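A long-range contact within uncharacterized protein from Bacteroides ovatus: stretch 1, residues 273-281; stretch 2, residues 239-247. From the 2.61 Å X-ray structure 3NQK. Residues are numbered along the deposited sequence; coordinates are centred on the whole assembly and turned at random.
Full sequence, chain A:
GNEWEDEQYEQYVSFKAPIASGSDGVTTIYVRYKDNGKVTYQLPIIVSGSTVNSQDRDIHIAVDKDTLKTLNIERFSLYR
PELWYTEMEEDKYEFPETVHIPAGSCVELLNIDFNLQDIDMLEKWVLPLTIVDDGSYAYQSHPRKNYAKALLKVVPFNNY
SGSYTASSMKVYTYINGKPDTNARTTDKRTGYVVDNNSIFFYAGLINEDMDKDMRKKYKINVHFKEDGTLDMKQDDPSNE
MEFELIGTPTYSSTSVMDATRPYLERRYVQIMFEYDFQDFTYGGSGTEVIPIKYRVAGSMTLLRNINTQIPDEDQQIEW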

# COMPACT_ATOMS: atom_id res chain seq x y z
N PHE A 273 -13.08 -15.78 28.86
CA PHE A 273 -12.68 -15.38 30.18
C PHE A 273 -13.83 -15.34 31.14
O PHE A 273 -14.98 -15.38 30.74
CB PHE A 273 -12.09 -13.98 30.10
CG PHE A 273 -13.00 -12.99 29.45
CD1 PHE A 273 -12.97 -12.79 28.09
CD2 PHE A 273 -13.95 -12.32 30.19
CE1 PHE A 273 -13.82 -11.90 27.49
CE2 PHE A 273 -14.81 -11.42 29.58
CZ PHE A 273 -14.75 -11.21 28.24
N GLU A 274 -13.50 -15.19 32.41
CA GLU A 274 -14.49 -15.09 33.46
C GLU A 274 -13.85 -14.43 34.64
O GLU A 274 -12.76 -14.81 35.03
CB GLU A 274 -14.98 -16.48 33.83
CG GLU A 274 -16.02 -16.50 34.97
CD GLU A 274 -16.73 -17.87 35.12
OE1 GLU A 274 -16.14 -18.91 34.71
OE2 GLU A 274 -17.87 -17.89 35.65
N TYR A 275 -14.48 -13.40 35.18
CA TYR A 275 -13.91 -12.70 36.35
C TYR A 275 -14.95 -12.00 37.19
O TYR A 275 -16.10 -11.83 36.79
CB TYR A 275 -12.86 -11.68 35.90
CG TYR A 275 -13.37 -10.56 34.98
CD1 TYR A 275 -14.01 -9.45 35.49
CD2 TYR A 275 -13.14 -10.60 33.62
CE1 TYR A 275 -14.46 -8.41 34.64
CE2 TYR A 275 -13.57 -9.60 32.77
CZ TYR A 275 -14.23 -8.50 33.28
OH TYR A 275 -14.64 -7.49 32.40
N ASP A 276 -14.54 -11.58 38.38
CA ASP A 276 -15.36 -10.77 39.24
C ASP A 276 -14.75 -9.41 39.35
O ASP A 276 -13.52 -9.28 39.28
CB ASP A 276 -15.42 -11.36 40.66
CG ASP A 276 -16.33 -12.56 40.77
OD1 ASP A 276 -17.28 -12.68 39.96
OD2 ASP A 276 -16.13 -13.37 41.71
N PHE A 277 -15.59 -8.39 39.57
CA PHE A 277 -15.12 -7.06 39.96
C PHE A 277 -16.24 -6.27 40.58
O PHE A 277 -17.38 -6.70 40.58
CB PHE A 277 -14.55 -6.32 38.77
CG PHE A 277 -15.58 -5.61 37.95
CD1 PHE A 277 -16.34 -6.31 37.03
CD2 PHE A 277 -15.72 -4.24 38.04
CE1 PHE A 277 -17.28 -5.65 36.23
CE2 PHE A 277 -16.67 -3.57 37.25
CZ PHE A 277 -17.44 -4.27 36.35
N GLN A 278 -15.91 -5.12 41.13
CA GLN A 278 -16.89 -4.26 41.80
C GLN A 278 -16.87 -2.90 41.18
O GLN A 278 -15.79 -2.38 40.86
CB GLN A 278 -16.55 -4.11 43.28
CG GLN A 278 -16.54 -5.40 44.03
CD GLN A 278 -16.40 -5.21 45.52
OE1 GLN A 278 -15.93 -4.15 46.00
NE2 GLN A 278 -16.80 -6.22 46.27
N ASP A 279 -18.05 -2.29 41.07
CA ASP A 279 -18.18 -0.91 40.61
C ASP A 279 -18.44 -0.10 41.83
O ASP A 279 -19.42 -0.31 42.52
CB ASP A 279 -19.34 -0.78 39.60
CG ASP A 279 -19.63 0.67 39.20
OD1 ASP A 279 -19.16 1.59 39.90
OD2 ASP A 279 -20.39 0.89 38.23
N PHE A 280 -17.53 0.83 42.11
CA PHE A 280 -17.60 1.60 43.34
C PHE A 280 -17.61 3.09 43.07
O PHE A 280 -17.32 3.89 43.95
CB PHE A 280 -16.42 1.24 44.23
CG PHE A 280 -15.10 1.54 43.60
CD1 PHE A 280 -14.53 0.66 42.71
CD2 PHE A 280 -14.42 2.71 43.90
CE1 PHE A 280 -13.31 0.93 42.13
CE2 PHE A 280 -13.20 2.99 43.33
CZ PHE A 280 -12.64 2.09 42.44
N THR A 281 -17.99 3.46 41.85
CA THR A 281 -17.97 4.86 41.44
C THR A 281 -19.26 5.27 40.76
O THR A 281 -19.32 6.31 40.13
CB THR A 281 -16.80 5.10 40.48
OG1 THR A 281 -16.96 4.31 39.29
CG2 THR A 281 -15.51 4.74 41.13
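Stretch 2 (239-247) NEMEFELIG

How does stretch 2 run against stretch 1? It lies antiparallel, the end-to-end directions 163° apart, against the strand 273-279. A type I turn from Asn239 to Glu242 comes first; Glu242 then takes a left-handed conformation (phi/psi 50/50), and the chain extends through the short strand 244-245.

Which backbone hydrogen bonds hold the two together? Glu244 pairs with Asp276 in both directions, Asp276 N to Glu244 O at 2.9 Å and Glu244 N to Asp276 O at 3.0 Å. Ile246 N reaches Glu274 O at 3.0 Å. At the turn, Gln278 N donates to Met241 O at 2.8 Å, so the carbonyl comes from Met241 rather than Glu242 and the regular ladder is broken there.

What do the side chains add? Phe243 CE1 lies over one face of the Tyr275 ring, 3.5 Å from Tyr275 CG, with the ring planes at 45°. Met241 SE sits obliquely to the Phe277 ring, 4.0 Å from Phe277 CB. Glu240 CG covers a face of the Phe280 ring, 4.0 Å from its centroid.

How are polar groups accommodated? One water bridges Glu240 O and Gln278 OE1, 2.8 Å from each. On the sheet face carrying Asp276 and Glu244, the like-charged Asp276 OD2 and Glu244 OE1 remain 4.2 Å apart.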

# COMPACT_ATOMS: atom_id res chain seq x y z
N ASN A 239 -5.77 -2.48 43.30
CA ASN A 239 -6.96 -3.25 42.97
C ASN A 239 -8.21 -2.81 43.74
O ASN A 239 -8.86 -3.62 44.37
CB ASN A 239 -6.69 -4.73 43.22
CG ASN A 239 -7.71 -5.63 42.55
OD1 ASN A 239 -8.61 -5.16 41.88
ND2 ASN A 239 -7.57 -6.93 42.75
N GLU A 240 -8.55 -1.54 43.65
CA GLU A 240 -9.72 -1.02 44.36
C GLU A 240 -11.03 -1.65 43.84
O GLU A 240 -11.97 -1.86 44.62
CB GLU A 240 -9.79 0.51 44.26
CG GLU A 240 -10.69 1.15 45.32
CD GLU A 240 -10.60 2.68 45.35
OE1 GLU A 240 -9.85 3.26 44.51
OE2 GLU A 240 -11.31 3.30 46.19
N MSE A 241 -11.06 -1.99 42.55
CA MSE A 241 -12.24 -2.64 41.98
C MSE A 241 -12.33 -4.12 42.38
O MSE A 241 -13.26 -4.80 41.97
CB MSE A 241 -12.26 -2.51 40.45
CG MSE A 241 -11.22 -3.33 39.72
SE MSE A 241 -11.75 -3.64 37.86
CE MSE A 241 -9.99 -3.77 37.13
N GLU A 242 -11.38 -4.59 43.18
CA GLU A 242 -11.36 -5.98 43.64
C GLU A 242 -11.53 -6.96 42.46
O GLU A 242 -12.38 -7.86 42.49
CB GLU A 242 -12.47 -6.23 44.70
CG GLU A 242 -12.30 -5.43 46.05
CD GLU A 242 -11.00 -5.80 46.82
OE1 GLU A 242 -10.60 -7.00 46.83
OE2 GLU A 242 -10.38 -4.88 47.42
N PHE A 243 -10.71 -6.76 41.43
CA PHE A 243 -10.70 -7.66 40.31
C PHE A 243 -10.20 -9.00 40.75
O PHE A 243 -9.26 -9.10 41.53
CB PHE A 243 -9.78 -7.13 39.23
CG PHE A 243 -9.63 -8.06 38.07
CD1 PHE A 243 -10.58 -8.09 37.06
CD2 PHE A 243 -8.50 -8.88 37.96
CE1 PHE A 243 -10.43 -8.94 35.95
CE2 PHE A 243 -8.34 -9.73 36.86
CZ PHE A 243 -9.31 -9.76 35.86
N GLU A 244 -10.79 -10.06 40.18
CA GLU A 244 -10.43 -11.42 40.53
C GLU A 244 -10.68 -12.37 39.34
O GLU A 244 -11.82 -12.58 38.93
CB GLU A 244 -11.22 -11.88 41.75
CG GLU A 244 -10.63 -13.07 42.50
CD GLU A 244 -11.60 -13.66 43.55
OE1 GLU A 244 -12.59 -12.96 43.90
OE2 GLU A 244 -11.38 -14.82 43.99
N LEU A 245 -9.61 -12.89 38.76
CA LEU A 245 -9.71 -13.77 37.63
C LEU A 245 -10.20 -15.14 38.08
O LEU A 245 -9.78 -15.65 39.12
CB LEU A 245 -8.34 -13.91 36.96
CG LEU A 245 -8.29 -14.66 35.64
CD1 LEU A 245 -9.08 -13.92 34.57
CD2 LEU A 245 -6.83 -14.87 35.20
N ILE A 246 -11.10 -15.73 37.30
CA ILE A 246 -11.62 -17.06 37.61
C ILE A 246 -11.30 -18.06 36.48
O ILE A 246 -11.82 -17.94 35.38
CB ILE A 246 -13.13 -17.01 37.83
CG1 ILE A 246 -13.45 -16.16 39.05
CG2 ILE A 246 -13.73 -18.46 37.98
CD1 ILE A 246 -14.92 -15.86 39.21
N GLY A 247 -10.49 -19.06 36.79
CA GLY A 247 -10.06 -20.02 35.78
C GLY A 247 -8.84 -19.51 35.05
O GLY A 247 -8.04 -18.74 35.61
O HOH W 1 -14.57 -1.77 45.62